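Local coordinates for protein mannitol dehydrogenase (Helicobacter pylori, PDB 3TWO) that probably reduces cinnamaldehydes to cinnamyl alcohols, and the reverse, as a zinc-containing, NADP(H)-binding dehydrogenase of the medium-chain alcohol dehydrogenase family, at residues D139-D147 and I296-I307. Sequence-based numbering, arbitrary orientation.
Sequences DENYVISVD and IKETQEMVDFSI
Asn-141 meets the helix through its backbone: its O rests 3.4 Å from CG2 of Ile-296, in the first turn of helix 296-308. Asp-139 OD1 accepts from the backbone N of Asn-141, making an Asx turn, and from its ND2. The side chains of Tyr-142 and Ile-296 cross at about a right angle, Tyr-142 CD2 lying 3.9 Å from Ile-296 CG1, while the tyrosine hydroxyl bonds to Ser-94 beside the structural zinc site. Ile-144, branched and wholly apolar, suits the buried middle. Its CG1 meets Thr-299 CG2 at 3.7 Å, the threonine keeping OG1 for Gly-295 O, and its CG2, anti to the backbone N, reaches Val-303 CG2. Ile-144 and Val-146 bond to Gly-87 and Val-85, leaving Ser-145 to offer its N and O to Gln-300, whose chain bends at chi2 (67°). Ser-145 N donates to Gln-300 OE1 in the carbonyl plane (2.9 Å); Gln-300 NE2 returns an almost straight bond to Ser-145 O (3.0 Å, 179°) and also donates to Asp-304 OD1, so three bonds hold the amide. Val-146 CG1 and the N and CB of Asp-147 abut Ile-307 CD1; Asp-147 OD1 accepts from Asn-149 N. A glutamine thus pairs with strand 144-145 much as a neighbouring strand would, joining the GroES-like sheet to the helix after strand 287-290, last of the coenzyme fold's parallel sheet.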
# COMPACT_ATOMS: atom_id res chain seq x y z
N ASP B 139 8.15 -33.69 2.52
CA ASP B 139 8.15 -33.72 4.01
C ASP B 139 6.66 -33.64 4.49
O ASP B 139 5.89 -32.82 3.96
CB ASP B 139 8.94 -32.54 4.57
CG ASP B 139 9.00 -32.54 6.11
OD1 ASP B 139 7.97 -32.28 6.73
OD2 ASP B 139 10.07 -32.82 6.71
N GLU B 140 6.29 -34.51 5.43
CA GLU B 140 4.87 -34.65 5.83
C GLU B 140 4.17 -33.40 6.34
O GLU B 140 2.92 -33.35 6.32
CB GLU B 140 4.67 -35.77 6.87
CG GLU B 140 5.57 -35.63 8.08
CD GLU B 140 5.08 -36.39 9.28
OE1 GLU B 140 5.71 -36.25 10.36
OE2 GLU B 140 4.06 -37.12 9.15
N ASN B 141 4.95 -32.41 6.80
CA ASN B 141 4.41 -31.14 7.34
C ASN B 141 3.99 -30.13 6.29
O ASN B 141 3.55 -29.04 6.64
CB ASN B 141 5.37 -30.50 8.33
CG ASN B 141 5.68 -31.45 9.46
OD1 ASN B 141 4.90 -31.58 10.39
ND2 ASN B 141 6.79 -32.20 9.33
N TYR B 142 4.17 -30.51 5.01
CA TYR B 142 3.85 -29.68 3.83
C TYR B 142 2.83 -30.39 2.94
O TYR B 142 2.63 -30.02 1.78
CB TYR B 142 5.17 -29.37 3.06
CG TYR B 142 6.09 -28.64 3.98
CD1 TYR B 142 6.92 -29.35 4.88
CD2 TYR B 142 6.04 -27.24 4.08
CE1 TYR B 142 7.72 -28.70 5.80
CE2 TYR B 142 6.89 -26.56 5.02
CZ TYR B 142 7.71 -27.30 5.85
OH TYR B 142 8.56 -26.69 6.75
N VAL B 143 2.17 -31.40 3.49
CA VAL B 143 1.18 -32.16 2.72
C VAL B 143 -0.26 -31.85 3.22
O VAL B 143 -0.53 -31.87 4.43
CB VAL B 143 1.50 -33.69 2.78
CG1 VAL B 143 0.42 -34.51 2.06
CG2 VAL B 143 2.91 -33.96 2.18
N ILE B 144 -1.18 -31.58 2.31
CA ILE B 144 -2.53 -31.22 2.74
C ILE B 144 -3.39 -32.49 2.73
O ILE B 144 -3.34 -33.26 1.76
CB ILE B 144 -3.11 -30.14 1.75
CG1 ILE B 144 -2.11 -28.94 1.65
CG2 ILE B 144 -4.62 -29.79 2.07
CD1 ILE B 144 -1.64 -28.38 3.02
N SER B 145 -4.20 -32.70 3.77
CA SER B 145 -5.09 -33.84 3.82
C SER B 145 -6.39 -33.55 3.05
O SER B 145 -6.97 -32.48 3.16
CB SER B 145 -5.40 -34.14 5.26
OG SER B 145 -6.48 -34.98 5.28
N VAL B 146 -6.83 -34.50 2.22
CA VAL B 146 -8.00 -34.24 1.35
C VAL B 146 -9.03 -35.35 1.58
O VAL B 146 -8.65 -36.54 1.62
CB VAL B 146 -7.61 -34.24 -0.13
CG1 VAL B 146 -8.86 -34.25 -1.04
CG2 VAL B 146 -6.69 -33.03 -0.45
N ASP B 147 -10.31 -34.97 1.74
CA ASP B 147 -11.39 -35.96 1.93
C ASP B 147 -11.39 -36.99 0.80
O ASP B 147 -11.41 -36.60 -0.35
CB ASP B 147 -12.74 -35.25 1.86
CG ASP B 147 -13.86 -36.13 2.30
OD1 ASP B 147 -14.20 -37.15 1.66
OD2 ASP B 147 -14.36 -35.83 3.38
N ILE B 296 0.80 -23.49 5.42
CA ILE B 296 0.25 -24.86 5.44
C ILE B 296 -1.08 -24.95 6.23
O ILE B 296 -2.12 -25.48 5.74
CB ILE B 296 1.30 -25.83 5.99
CG1 ILE B 296 2.47 -25.93 4.98
CG2 ILE B 296 0.67 -27.20 6.30
CD1 ILE B 296 2.03 -26.39 3.48
N LYS B 297 -1.06 -24.44 7.44
CA LYS B 297 -2.25 -24.39 8.26
C LYS B 297 -3.44 -23.76 7.54
O LYS B 297 -4.51 -24.33 7.54
CB LYS B 297 -1.98 -23.60 9.52
CG LYS B 297 -3.09 -23.82 10.54
CD LYS B 297 -2.89 -23.01 11.81
CE LYS B 297 -3.68 -23.73 12.90
NZ LYS B 297 -3.75 -22.81 14.04
N GLU B 298 -3.26 -22.58 6.94
CA GLU B 298 -4.43 -21.91 6.39
C GLU B 298 -4.81 -22.65 5.09
O GLU B 298 -5.99 -22.65 4.70
CB GLU B 298 -4.20 -20.37 6.16
CG GLU B 298 -5.49 -19.64 5.79
CD GLU B 298 -5.34 -18.16 5.44
OE1 GLU B 298 -4.22 -17.69 5.02
OE2 GLU B 298 -6.36 -17.43 5.55
N THR B 299 -3.82 -23.21 4.39
CA THR B 299 -4.13 -24.04 3.21
C THR B 299 -5.06 -25.24 3.58
O THR B 299 -6.07 -25.52 2.86
CB THR B 299 -2.86 -24.53 2.51
OG1 THR B 299 -2.03 -23.39 2.13
CG2 THR B 299 -3.22 -25.42 1.21
N GLN B 300 -4.74 -25.92 4.71
CA GLN B 300 -5.61 -26.99 5.22
C GLN B 300 -7.00 -26.43 5.56
O GLN B 300 -8.02 -27.02 5.18
CB GLN B 300 -5.01 -27.68 6.45
CG GLN B 300 -5.84 -28.91 6.92
CD GLN B 300 -5.78 -30.04 5.91
OE1 GLN B 300 -4.70 -30.54 5.62
NE2 GLN B 300 -6.97 -30.40 5.28
N GLU B 301 -7.06 -25.31 6.27
CA GLU B 301 -8.34 -24.73 6.59
C GLU B 301 -9.13 -24.45 5.30
O GLU B 301 -10.33 -24.72 5.22
CB GLU B 301 -8.11 -23.41 7.34
CG GLU B 301 -9.39 -22.60 7.62
CD GLU B 301 -9.07 -21.14 8.05
OE1 GLU B 301 -9.69 -20.20 7.49
OE2 GLU B 301 -8.18 -20.96 8.90
N MET B 302 -8.46 -23.93 4.29
CA MET B 302 -9.15 -23.54 3.01
C MET B 302 -9.67 -24.78 2.26
O MET B 302 -10.83 -24.83 1.79
CB MET B 302 -8.22 -22.67 2.13
CG MET B 302 -8.66 -22.41 0.66
SD MET B 302 -8.29 -23.85 -0.41
CE MET B 302 -9.48 -23.70 -1.65
N VAL B 303 -8.83 -25.80 2.15
CA VAL B 303 -9.30 -27.03 1.50
C VAL B 303 -10.50 -27.62 2.23
O VAL B 303 -11.49 -28.01 1.60
CB VAL B 303 -8.14 -28.08 1.29
CG1 VAL B 303 -8.70 -29.49 0.90
CG2 VAL B 303 -7.13 -27.53 0.20
N ASP B 304 -10.43 -27.66 3.57
CA ASP B 304 -11.55 -28.20 4.37
C ASP B 304 -12.83 -27.42 4.09
O ASP B 304 -13.91 -28.02 3.95
CB ASP B 304 -11.24 -28.15 5.90
CG ASP B 304 -10.10 -29.10 6.32
OD1 ASP B 304 -9.69 -30.00 5.54
OD2 ASP B 304 -9.56 -28.92 7.41
N PHE B 305 -12.71 -26.07 4.06
CA PHE B 305 -13.83 -25.18 3.87
C PHE B 305 -14.44 -25.46 2.49
O PHE B 305 -15.66 -25.58 2.35
CB PHE B 305 -13.33 -23.71 3.93
CG PHE B 305 -14.40 -22.67 3.67
CD1 PHE B 305 -15.32 -22.33 4.65
CD2 PHE B 305 -14.45 -21.99 2.46
CE1 PHE B 305 -16.33 -21.32 4.41
CE2 PHE B 305 -15.41 -20.97 2.21
CZ PHE B 305 -16.36 -20.65 3.20
N SER B 306 -13.57 -25.57 1.48
CA SER B 306 -13.98 -25.62 0.10
C SER B 306 -14.68 -26.94 -0.13
O SER B 306 -15.68 -27.00 -0.84
CB SER B 306 -12.76 -25.45 -0.81
OG SER B 306 -12.13 -24.21 -0.52
N ILE B 307 -14.22 -27.99 0.51
CA ILE B 307 -14.85 -29.27 0.27
C ILE B 307 -16.19 -29.29 1.00
O ILE B 307 -17.20 -29.77 0.45
CB ILE B 307 -13.98 -30.43 0.74
CG1 ILE B 307 -12.88 -30.68 -0.29
CG2 ILE B 307 -14.86 -31.72 1.08
CD1 ILE B 307 -11.69 -31.59 0.27